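Local coordinates for isomaltodextranase (Arthrobacter globiformis, PDB 5AWP), which hydrolyses alpha-1,6-glucosidic linkages in polysaccharides such as dextran, removing successive isomaltose units from the non-reducing chain ends, at residues Y197-F202 with D314-R319; D240-L245 with G261-I266; P38-I43 with I77-G82. All coordinates share one frame; numbering follows the deposited sequence.

Contact 1 of 3, residues Y197-F202 with D314-R319; sequences YLRIDF and DGDFMR. With BGC (beta-D-glucopyranose), chain B.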
loop_
_atom_site.group_PDB
_atom_site.type_symbol
_atom_site.label_atom_id
_atom_site.label_comp_id
_atom_site.label_asym_id
_atom_site.label_seq_id
_atom_site.Cartn_x
_atom_site.Cartn_y
_atom_site.Cartn_z
ATOM N N TYR A 197 -11.293 8.243 1.068
ATOM C CA TYR A 197 -9.917 8.280 0.566
ATOM C C TYR A 197 -9.374 9.734 0.501
ATOM O O TYR A 197 -9.885 10.561 -0.255
ATOM C CB TYR A 197 -9.907 7.634 -0.829
ATOM C CG TYR A 197 -8.548 7.505 -1.490
ATOM C CD1 TYR A 197 -7.608 6.585 -1.027
ATOM C CD2 TYR A 197 -8.222 8.275 -2.595
ATOM C CE1 TYR A 197 -6.381 6.444 -1.652
ATOM C CE2 TYR A 197 -6.999 8.141 -3.230
ATOM C CZ TYR A 197 -6.083 7.209 -2.764
ATOM O OH TYR A 197 -4.847 7.096 -3.368
ATOM N N LEU A 198 -8.355 10.024 1.319
ATOM C CA LEU A 198 -7.755 11.355 1.403
ATOM C C LEU A 198 -6.301 11.245 1.001
ATOM O O LEU A 198 -5.516 10.529 1.645
ATOM C CB LEU A 198 -7.844 11.896 2.819
ATOM C CG LEU A 198 -7.340 13.312 3.019
ATOM C CD1 LEU A 198 -8.192 14.289 2.236
ATOM C CD2 LEU A 198 -7.356 13.617 4.499
ATOM N N ARG A 199 -5.949 11.988 -0.039
ATOM C CA ARG A 199 -4.667 11.897 -0.692
ATOM C C ARG A 199 -3.870 13.126 -0.295
ATOM O O ARG A 199 -4.196 14.264 -0.717
ATOM C CB ARG A 199 -4.924 11.855 -2.195
ATOM C CG ARG A 199 -3.725 11.526 -3.025
ATOM C CD ARG A 199 -4.131 10.913 -4.374
ATOM N NE ARG A 199 -2.931 10.645 -5.153
ATOM C CZ ARG A 199 -2.184 9.546 -5.078
ATOM N NH1 ARG A 199 -2.477 8.557 -4.242
ATOM N NH2 ARG A 199 -1.111 9.449 -5.851
ATOM N N ILE A 200 -2.875 12.900 0.554
ATOM C CA ILE A 200 -2.152 13.949 1.263
ATOM C C ILE A 200 -0.728 14.101 0.702
ATOM O O ILE A 200 0.130 13.256 0.893
ATOM C CB ILE A 200 -2.064 13.626 2.776
ATOM C CG1 ILE A 200 -3.472 13.371 3.342
ATOM C CG2 ILE A 200 -1.351 14.744 3.504
ATOM C CD1 ILE A 200 -3.536 13.123 4.828
ATOM N N ASP A 201 -0.470 15.214 0.053
ATOM C CA ASP A 201 0.771 15.406 -0.678
ATOM C C ASP A 201 1.564 16.549 -0.052
ATOM O O ASP A 201 1.031 17.328 0.735
ATOM C CB ASP A 201 0.395 15.743 -2.135
ATOM C CG ASP A 201 1.579 15.745 -3.093
ATOM O OD1 ASP A 201 2.638 15.199 -2.749
ATOM O OD2 ASP A 201 1.404 16.289 -4.216
ATOM N N PHE A 202 2.828 16.649 -0.456
ATOM C CA PHE A 202 3.741 17.754 -0.103
ATOM C C PHE A 202 4.266 17.739 1.347
ATOM O O PHE A 202 4.860 18.733 1.809
ATOM C CB PHE A 202 3.176 19.123 -0.521
ATOM C CG PHE A 202 3.170 19.321 -2.012
ATOM C CD1 PHE A 202 4.359 19.611 -2.687
ATOM C CD2 PHE A 202 2.008 19.178 -2.749
ATOM C CE1 PHE A 202 4.378 19.751 -4.057
ATOM C CE2 PHE A 202 2.019 19.322 -4.135
ATOM C CZ PHE A 202 3.207 19.612 -4.785
ATOM N N ASP A 314 1.844 2.583 -3.451
ATOM C CA ASP A 314 1.063 3.355 -4.402
ATOM C C ASP A 314 1.949 3.662 -5.604
ATOM O O ASP A 314 2.929 4.407 -5.498
ATOM C CB ASP A 314 0.521 4.602 -3.678
ATOM C CG ASP A 314 -0.202 5.580 -4.595
ATOM O OD1 ASP A 314 -0.434 5.260 -5.779
ATOM O OD2 ASP A 314 -0.501 6.687 -4.105
ATOM N N GLY A 315 1.657 3.021 -6.726
ATOM C CA GLY A 315 2.354 3.295 -8.007
ATOM C C GLY A 315 1.835 4.483 -8.805
ATOM O O GLY A 315 2.234 4.705 -9.959
ATOM N N ASP A 316 0.937 5.248 -8.195
ATOM C CA ASP A 316 0.403 6.487 -8.774
ATOM C C ASP A 316 -0.672 6.235 -9.828
ATOM O O ASP A 316 -1.565 5.408 -9.599
ATOM C CB ASP A 316 1.510 7.432 -9.262
ATOM C CG ASP A 316 1.049 8.890 -9.316
ATOM O OD1 ASP A 316 0.411 9.368 -8.359
ATOM O OD2 ASP A 316 1.331 9.556 -10.317
ATOM N N PHE A 317 -0.633 6.930 -10.959
ATOM C CA PHE A 317 -1.746 6.940 -11.879
ATOM C C PHE A 317 -1.467 6.194 -13.176
ATOM O O PHE A 317 -0.385 6.283 -13.718
ATOM C CB PHE A 317 -2.104 8.369 -12.235
ATOM C CG PHE A 317 -2.439 9.226 -11.055
ATOM C CD1 PHE A 317 -3.220 8.739 -10.018
ATOM C CD2 PHE A 317 -2.032 10.554 -11.018
ATOM C CE1 PHE A 317 -3.532 9.535 -8.931
ATOM C CE2 PHE A 317 -2.376 11.367 -9.931
ATOM C CZ PHE A 317 -3.142 10.851 -8.904
ATOM N N MET A 318 -2.469 5.479 -13.660
ATOM C CA MET A 318 -2.385 4.771 -14.958
ATOM C C MET A 318 -2.930 5.640 -16.065
ATOM O O MET A 318 -4.077 6.086 -16.025
ATOM C CB MET A 318 -3.133 3.450 -14.889
ATOM C CG MET A 318 -2.487 2.451 -13.964
ATOM S SD MET A 318 -3.251 0.814 -13.973
ATOM C CE MET A 318 -4.839 1.118 -13.210
ATOM N N ARG A 319 -2.081 5.920 -17.039
ATOM C CA ARG A 319 -2.434 6.743 -18.183
ATOM C C ARG A 319 -2.259 5.873 -19.434
ATOM O O ARG A 319 -1.235 5.925 -20.115
ATOM C CB ARG A 319 -1.557 8.001 -18.235
ATOM C CG ARG A 319 -1.487 8.782 -16.919
ATOM C CD ARG A 319 -0.938 10.182 -17.137
ATOM N NE ARG A 319 -1.754 10.899 -18.105
ATOM C CZ ARG A 319 -1.358 11.900 -18.885
ATOM N NH1 ARG A 319 -0.121 12.397 -18.859
ATOM N NH2 ARG A 319 -2.234 12.402 -19.737
HETATM C C2 BGC B . 2.272 14.731 -6.832
HETATM C C3 BGC B . 1.330 14.432 -7.989
HETATM C C4 BGC B . 0.310 15.561 -8.097
HETATM C C5 BGC B . 1.008 16.892 -8.273
HETATM C C6 BGC B . 0.005 18.031 -8.257
HETATM C C1 BGC B . 2.931 16.092 -7.041
HETATM O O1 BGC B . 3.694 16.408 -5.881
HETATM O O2 BGC B . 3.277 13.711 -6.666
HETATM O O3 BGC B . 0.634 13.196 -7.760
HETATM O O4 BGC B . -0.580 15.355 -9.199
HETATM O O5 BGC B . 1.923 17.095 -7.202
HETATM O O6 BGC B . 0.751 19.229 -8.418
#
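Asp314 OD2 is gripped twice by the guanidinium of Arg199. The strong bond comes from Arg199 NH1 at 2.7 Å (162°), on the syn side of the carboxylate and close to the guanidinium plane; NH2 adds a weak second hold. The same NH2 forms a salt bridge with Asp316 OD1 at 2.9 Å, so that two acids share the edge of one arginine. Arg199 reaches them because its chain leaves the strand with CG anti to the backbone N (chi1 -170°) and stays extended as far as NE. Over one face of the guanidinium lies CE1 of Phe317, whose ring is turned 47° against it, with CZ 3.8 Å from Arg199 NE. Asp316 OD1 in turn sits 3.6 Å above the centre of the Phe317 ring. An Asx turn sets the second acid, since Asp316 N donates to Asp314 OD1 at 2.8 Å, and Asp316 OD1 is also bridged to Arg265. Tyr197, whose OH bonds to that of Tyr40, flanks the cluster. One residue past the end of the strand, OD2 of Asp201, probably the nucleophile, accepts from O1 of the bound glucose at 2.8 Å and from Tyr124 OH. The whole is a buried charged network beside the sugar, at the C-terminal ends of parallel strands, where the active site of a (beta/alpha)8-barrel glycosidase of family 27 is found.

Contact 2 of 3, residues D240-L245 with G261-I266; sequences DMEVSL and GDLVRI. With BGC (beta-D-glucopyranose), chain B.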
loop_
_atom_site.group_PDB
_atom_site.type_symbol
_atom_site.label_atom_id
_atom_site.label_comp_id
_atom_site.label_asym_id
_atom_site.label_seq_id
_atom_site.Cartn_x
_atom_site.Cartn_y
_atom_site.Cartn_z
ATOM N N ASP A 240 -12.512 4.830 9.106
ATOM C CA ASP A 240 -13.482 5.209 8.069
ATOM C C ASP A 240 -12.862 5.774 6.807
ATOM O O ASP A 240 -13.475 5.691 5.746
ATOM C CB ASP A 240 -14.469 6.255 8.591
ATOM C CG ASP A 240 -15.385 5.714 9.684
ATOM O OD1 ASP A 240 -15.893 4.596 9.578
ATOM O OD2 ASP A 240 -15.579 6.421 10.670
ATOM N N MET A 241 -11.685 6.386 6.919
ATOM C CA MET A 241 -11.076 7.070 5.780
ATOM C C MET A 241 -9.651 6.599 5.592
ATOM O O MET A 241 -8.880 6.539 6.552
ATOM C CB MET A 241 -11.102 8.583 5.977
ATOM C CG MET A 241 -10.749 9.361 4.722
ATOM S SD MET A 241 -11.241 11.112 4.759
ATOM C CE MET A 241 -10.034 11.637 5.959
ATOM N N GLU A 242 -9.325 6.264 4.345
ATOM C CA GLU A 242 -8.020 5.718 3.989
ATOM C C GLU A 242 -7.033 6.867 3.792
ATOM O O GLU A 242 -7.380 7.874 3.223
ATOM C CB GLU A 242 -8.131 4.866 2.716
ATOM C CG GLU A 242 -6.974 3.909 2.515
ATOM C CD GLU A 242 -7.185 2.915 1.386
ATOM O OE1 GLU A 242 -7.986 3.175 0.486
ATOM O OE2 GLU A 242 -6.546 1.842 1.422
ATOM N N VAL A 243 -5.819 6.716 4.303
ATOM C CA VAL A 243 -4.833 7.787 4.342
ATOM C C VAL A 243 -3.715 7.464 3.362
ATOM O O VAL A 243 -2.934 6.532 3.573
ATOM C CB VAL A 243 -4.263 7.970 5.764
ATOM C CG1 VAL A 243 -3.165 9.018 5.785
ATOM C CG2 VAL A 243 -5.386 8.357 6.749
ATOM N N SER A 244 -3.691 8.223 2.273
ATOM C CA SER A 244 -2.682 8.118 1.230
ATOM C C SER A 244 -1.648 9.227 1.405
ATOM O O SER A 244 -1.987 10.419 1.465
ATOM C CB SER A 244 -3.356 8.200 -0.164
ATOM O OG SER A 244 -2.409 8.513 -1.179
ATOM N N LEU A 245 -0.384 8.841 1.491
ATOM C CA LEU A 245 0.705 9.805 1.649
ATOM C C LEU A 245 1.415 9.857 0.334
ATOM O O LEU A 245 1.977 8.871 -0.089
ATOM C CB LEU A 245 1.682 9.380 2.752
ATOM C CG LEU A 245 1.013 9.218 4.122
ATOM C CD1 LEU A 245 1.998 8.686 5.174
ATOM C CD2 LEU A 245 0.323 10.501 4.566
ATOM N N GLY A 261 0.009 5.899 8.248
ATOM C CA GLY A 261 -0.639 5.939 6.946
ATOM C C GLY A 261 -1.075 4.569 6.445
ATOM O O GLY A 261 -0.711 3.551 7.016
ATOM N N ASP A 262 -1.860 4.557 5.363
ATOM C CA ASP A 262 -2.252 3.317 4.700
ATOM C C ASP A 262 -1.518 3.086 3.388
ATOM O O ASP A 262 -1.155 1.934 3.082
ATOM C CB ASP A 262 -3.763 3.298 4.425
ATOM C CG ASP A 262 -4.586 3.377 5.686
ATOM O OD1 ASP A 262 -4.255 2.640 6.639
ATOM O OD2 ASP A 262 -5.543 4.180 5.723
ATOM N N LEU A 263 -1.382 4.145 2.585
ATOM C CA LEU A 263 -0.679 4.066 1.300
ATOM C C LEU A 263 0.512 5.012 1.295
ATOM O O LEU A 263 0.424 6.118 1.852
ATOM C CB LEU A 263 -1.600 4.476 0.124
ATOM C CG LEU A 263 -2.555 3.437 -0.457
ATOM C CD1 LEU A 263 -3.703 3.144 0.470
ATOM C CD2 LEU A 263 -3.105 3.906 -1.794
ATOM N N VAL A 264 1.593 4.593 0.633
ATOM C CA VAL A 264 2.717 5.496 0.295
ATOM C C VAL A 264 3.086 5.411 -1.198
ATOM O O VAL A 264 3.174 4.326 -1.769
ATOM C CB VAL A 264 3.968 5.218 1.133
ATOM C CG1 VAL A 264 3.737 5.644 2.586
ATOM C CG2 VAL A 264 4.379 3.747 1.067
ATOM N N ARG A 265 3.282 6.560 -1.824
ATOM C CA ARG A 265 3.815 6.614 -3.184
ATOM C C ARG A 265 5.247 6.081 -3.190
ATOM O O ARG A 265 6.047 6.418 -2.306
ATOM C CB ARG A 265 3.763 8.048 -3.771
ATOM C CG ARG A 265 2.466 8.349 -4.516
ATOM C CD ARG A 265 2.532 7.998 -6.003
ATOM N NE ARG A 265 3.660 8.728 -6.597
ATOM C CZ ARG A 265 3.631 10.030 -6.901
ATOM N NH1 ARG A 265 2.525 10.719 -6.761
ATOM N NH2 ARG A 265 4.725 10.646 -7.333
ATOM N N ILE A 266 5.551 5.236 -4.177
ATOM C CA ILE A 266 6.869 4.614 -4.274
ATOM C C ILE A 266 7.635 5.006 -5.542
ATOM O O ILE A 266 8.668 4.399 -5.824
ATOM C CB ILE A 266 6.800 3.070 -4.117
ATOM C CG1 ILE A 266 5.766 2.404 -5.048
ATOM C CG2 ILE A 266 6.474 2.729 -2.663
ATOM C CD1 ILE A 266 5.968 2.570 -6.543
HETATM C C2 BGC B . 2.272 14.731 -6.832
HETATM C C3 BGC B . 1.330 14.432 -7.989
HETATM C C4 BGC B . 0.310 15.561 -8.097
HETATM C C5 BGC B . 1.008 16.892 -8.273
HETATM C C6 BGC B . 0.005 18.031 -8.257
HETATM C C1 BGC B . 2.931 16.092 -7.041
HETATM O O1 BGC B . 3.694 16.408 -5.881
HETATM O O2 BGC B . 3.277 13.711 -6.666
HETATM O O3 BGC B . 0.634 13.196 -7.760
HETATM O O4 BGC B . -0.580 15.355 -9.199
HETATM O O5 BGC B . 1.923 17.095 -7.202
HETATM O O6 BGC B . 0.751 19.229 -8.418
#
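A beta-alpha-beta crossover of the catalytic barrel brings these segments together: strands 242-245 and 263-265 run parallel, with helix 251-260 carrying the chain from one to the other. At the entry to the second strand, Val243 O takes two successive backbone donors, Asp262 N at 2.9 Å and Leu263 N at 3.0 Å. The side chain of Asp262 doubles back to that valine's N-H: its CG lies beside its own backbone N (chi1 -61°), which lets OD2 accept from Val243 N at 2.9 Å in a nearly straight bond (163°) on the anti side. The other oxygen, OD1, is taken by Arg27 and Ser29. With a leucine in its place, Val243 N and Arg27 would probably both be left without their carboxylate mate. The preceding Gly261 suits a tight spot, for a CB there would come to 2.8 Å from Leu245 CD1. Leu245 N bonds to Leu263 O and Arg265 N to Leu245 O, while Leu263 CD1 lies against Glu242 OE2 at 3.3 Å. Arg265 bends at chi2 and chi3 to bring NH1 to 3.1 Å from O2 of the glucose, its guanidinium also held by Asn267 O, Asp269 and Asp316. Asp262, the proton donor by similarity, sits at the N-terminal end of strand 263-265, far from this sugar, and is not seen acting on it; Arg265 follows the TIM-barrel pattern of ligand-binding groups at C-terminal strand ends.

Contact 3 of 3, residues P38-I43 with I77-G82; sequences PRYWNI and IACTDG. With BGC (beta-D-glucopyranose), chain B; GLC (alpha-D-glucopyranose), chain C.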
loop_
_atom_site.group_PDB
_atom_site.type_symbol
_atom_site.label_atom_id
_atom_site.label_comp_id
_atom_site.label_asym_id
_atom_site.label_seq_id
_atom_site.Cartn_x
_atom_site.Cartn_y
_atom_site.Cartn_z
ATOM N N PRO A 38 -7.308 0.671 -3.343
ATOM C CA PRO A 38 -8.641 0.887 -3.878
ATOM C C PRO A 38 -8.627 1.072 -5.404
ATOM O O PRO A 38 -7.595 1.415 -5.972
ATOM C CB PRO A 38 -9.070 2.179 -3.178
ATOM C CG PRO A 38 -7.786 2.920 -2.954
ATOM C CD PRO A 38 -6.828 1.828 -2.577
ATOM N N ARG A 39 -9.771 0.886 -6.043
ATOM C CA ARG A 39 -9.946 1.251 -7.444
ATOM C C ARG A 39 -10.564 2.641 -7.512
ATOM O O ARG A 39 -11.602 2.872 -6.902
ATOM C CB ARG A 39 -10.861 0.254 -8.147
ATOM C CG ARG A 39 -10.435 -1.187 -7.968
ATOM C CD ARG A 39 -11.339 -2.173 -8.728
ATOM N NE ARG A 39 -11.015 -3.546 -8.327
ATOM C CZ ARG A 39 -11.752 -4.622 -8.579
ATOM N NH1 ARG A 39 -12.877 -4.547 -9.287
ATOM N NH2 ARG A 39 -11.353 -5.794 -8.124
ATOM N N TYR A 40 -9.946 3.538 -8.269
ATOM C CA TYR A 40 -10.475 4.877 -8.449
ATOM C C TYR A 40 -10.117 5.525 -9.761
ATOM O O TYR A 40 -9.310 4.979 -10.540
ATOM C CB TYR A 40 -10.116 5.773 -7.255
ATOM C CG TYR A 40 -8.678 6.162 -7.021
ATOM C CD1 TYR A 40 -7.796 5.317 -6.353
ATOM C CD2 TYR A 40 -8.230 7.421 -7.358
ATOM C CE1 TYR A 40 -6.489 5.694 -6.092
ATOM C CE2 TYR A 40 -6.931 7.811 -7.114
ATOM C CZ TYR A 40 -6.059 6.950 -6.479
ATOM O OH TYR A 40 -4.780 7.393 -6.203
ATOM N N TRP A 41 -10.731 6.683 -9.997
ATOM C CA TRP A 41 -10.374 7.581 -11.088
ATOM C C TRP A 41 -9.897 8.894 -10.503
ATOM O O TRP A 41 -10.389 9.324 -9.450
ATOM C CB TRP A 41 -11.585 7.832 -11.989
ATOM C CG TRP A 41 -11.319 8.781 -13.098
ATOM C CD1 TRP A 41 -10.795 8.477 -14.314
ATOM C CD2 TRP A 41 -11.591 10.193 -13.113
ATOM N NE1 TRP A 41 -10.690 9.612 -15.081
ATOM C CE2 TRP A 41 -11.191 10.676 -14.380
ATOM C CE3 TRP A 41 -12.148 11.091 -12.186
ATOM C CZ2 TRP A 41 -11.299 12.007 -14.735
ATOM C CZ3 TRP A 41 -12.276 12.418 -12.545
ATOM C CH2 TRP A 41 -11.852 12.867 -13.810
ATOM N N ASN A 42 -8.908 9.510 -11.156
ATOM C CA ASN A 42 -8.357 10.771 -10.716
ATOM C C ASN A 42 -8.294 11.767 -11.890
ATOM O O ASN A 42 -8.065 11.369 -13.034
ATOM C CB ASN A 42 -6.975 10.514 -10.107
ATOM C CG ASN A 42 -6.330 11.758 -9.567
ATOM O OD1 ASN A 42 -5.854 12.589 -10.330
ATOM N ND2 ASN A 42 -6.268 11.879 -8.232
ATOM N N ILE A 43 -8.500 13.049 -11.584
ATOM C CA ILE A 43 -8.529 14.134 -12.570
ATOM C C ILE A 43 -7.166 14.471 -13.224
ATOM O O ILE A 43 -7.093 15.355 -14.070
ATOM C CB ILE A 43 -9.048 15.461 -11.938
ATOM C CG1 ILE A 43 -8.056 16.015 -10.898
ATOM C CG2 ILE A 43 -10.408 15.268 -11.292
ATOM C CD1 ILE A 43 -8.284 17.472 -10.541
ATOM N N ILE A 77 -14.686 5.348 -6.952
ATOM C CA ILE A 77 -14.264 6.602 -6.351
ATOM C C ILE A 77 -13.810 7.522 -7.475
ATOM O O ILE A 77 -12.997 7.122 -8.303
ATOM C CB ILE A 77 -13.120 6.375 -5.343
ATOM C CG1 ILE A 77 -13.639 5.678 -4.102
ATOM C CG2 ILE A 77 -12.439 7.685 -4.959
ATOM C CD1 ILE A 77 -12.548 4.996 -3.307
ATOM N N ALA A 78 -14.367 8.731 -7.524
ATOM C CA ALA A 78 -13.819 9.813 -8.334
ATOM C C ALA A 78 -13.065 10.742 -7.408
ATOM O O ALA A 78 -13.619 11.197 -6.421
ATOM C CB ALA A 78 -14.909 10.570 -9.069
ATOM N N CYS A 79 -11.793 10.984 -7.738
ATOM C CA CYS A 79 -10.832 11.603 -6.845
ATOM C C CYS A 79 -10.296 12.875 -7.471
ATOM O O CYS A 79 -9.827 12.862 -8.598
ATOM C CB CYS A 79 -9.660 10.652 -6.559
ATOM S SG CYS A 79 -8.593 11.181 -5.185
ATOM N N THR A 80 -10.403 13.980 -6.752
ATOM C CA THR A 80 -9.765 15.219 -7.165
ATOM C C THR A 80 -8.228 15.108 -6.952
ATOM O O THR A 80 -7.729 14.144 -6.395
ATOM C CB THR A 80 -10.376 16.441 -6.450
ATOM O OG1 THR A 80 -10.119 16.365 -5.038
ATOM C CG2 THR A 80 -11.896 16.496 -6.680
ATOM N N ASP A 81 -7.488 16.077 -7.465
ATOM C CA ASP A 81 -6.040 16.098 -7.341
ATOM C C ASP A 81 -5.587 17.530 -7.012
ATOM O O ASP A 81 -6.301 18.258 -6.295
ATOM C CB ASP A 81 -5.396 15.549 -8.611
ATOM C CG ASP A 81 -4.003 14.991 -8.352
ATOM O OD1 ASP A 81 -3.903 13.924 -7.722
ATOM O OD2 ASP A 81 -3.020 15.664 -8.727
ATOM N N GLY A 82 -4.404 17.920 -7.482
ATOM C CA GLY A 82 -3.797 19.185 -7.130
ATOM C C GLY A 82 -4.412 20.335 -7.898
ATOM O O GLY A 82 -5.577 20.291 -8.270
HETATM C C2 BGC B . 2.272 14.731 -6.832
HETATM C C3 BGC B . 1.330 14.432 -7.989
HETATM C C4 BGC B . 0.310 15.561 -8.097
HETATM C C5 BGC B . 1.008 16.892 -8.273
HETATM C C6 BGC B . 0.005 18.031 -8.257
HETATM C C1 BGC B . 2.931 16.092 -7.041
HETATM O O1 BGC B . 3.694 16.408 -5.881
HETATM O O2 BGC B . 3.277 13.711 -6.666
HETATM O O3 BGC B . 0.634 13.196 -7.760
HETATM O O4 BGC B . -0.580 15.355 -9.199
HETATM O O5 BGC B . 1.923 17.095 -7.202
HETATM O O6 BGC B . 0.751 19.229 -8.418
HETATM C C1 GLC C . -0.135 20.301 -8.763
HETATM C C2 GLC C . 0.699 21.439 -9.376
HETATM C C3 GLC C . 1.522 22.178 -8.351
HETATM C C4 GLC C . 0.585 22.603 -7.233
HETATM C C5 GLC C . -0.077 21.352 -6.648
HETATM C C6 GLC C . -1.030 21.678 -5.510
HETATM O O2 GLC C . 1.554 20.954 -10.385
HETATM O O3 GLC C . 2.071 23.323 -8.961
HETATM O O4 GLC C . 1.241 23.398 -6.265
HETATM O O5 GLC C . -0.888 20.774 -7.661
HETATM O O6 GLC C . -2.044 22.588 -5.877
#
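Asn42 and Asp81 meet where strand 39-42 ends and just past the end of strand 77-79, their side chains crossing at about a right angle and their flat groups 78° apart. Asn42 ND2 gives its hydrogen to Asp81 OD1 at 3.2 Å, arriving on the anti side and somewhat out of the carboxylate plane. The amide's other end, OD1, caps Tyr44 N before the next helix, which fixes which way round the amide lies. Ile43 adopts the crowded position, CG1 between its backbone N and carbonyl carbon (chi1 67°); this rotation turns Ile43 CG1 toward Asp81, 3.5 Å from its CB. CG1 and CD1 also both lie against Asp81 N, a buried donor that finds no acceptor. Tyr40 makes the same choice of first torsion (chi1 68°), which brings its ring atom CD2 to 3.6 Å from Cys79 CB, with the sulfur oblique to the ring; its OH is held by Tyr197. Trp41 points to the other side of the sheet, CE3 near Ala78 CB, and its N bonds to Ile77 O at 2.9 Å. Asp81 OD2 receives Gly82 N at 2.9 Å. Glucose O4 donates to Asp81 OD2 at 2.5 Å. A CB on Gly82 would clash with O5 of the second sugar, at about 2.2 Å. A carboxylate gripped by an amide and a backbone N-H thus meets a sugar hydroxyl ready-oriented, consistent with isomaltose recognition.

Followed from the N terminus, contact 3 closes first: strands 39-42 and 77-79 are joined through a largely helical excursion. After strand 120-124, the chain returns to the sheet at strand 197-200, opening contact 1, and does not close it until the loop after strand 312-314. Nested within that long excursion is contact 2, the short crossover from strand 242-245 to 263-265. Contacts 3 and 1 are in series, as are contacts 3 and 2. All three draw on the same parallel sheet: Ile200 N probably bonds to Ser244 O, and Asp314 N to Val264 O, between contacts 1 and 2, while a tyrosine pair joins contacts 1 and 3 across the barrel interior. Each reaches the glucose.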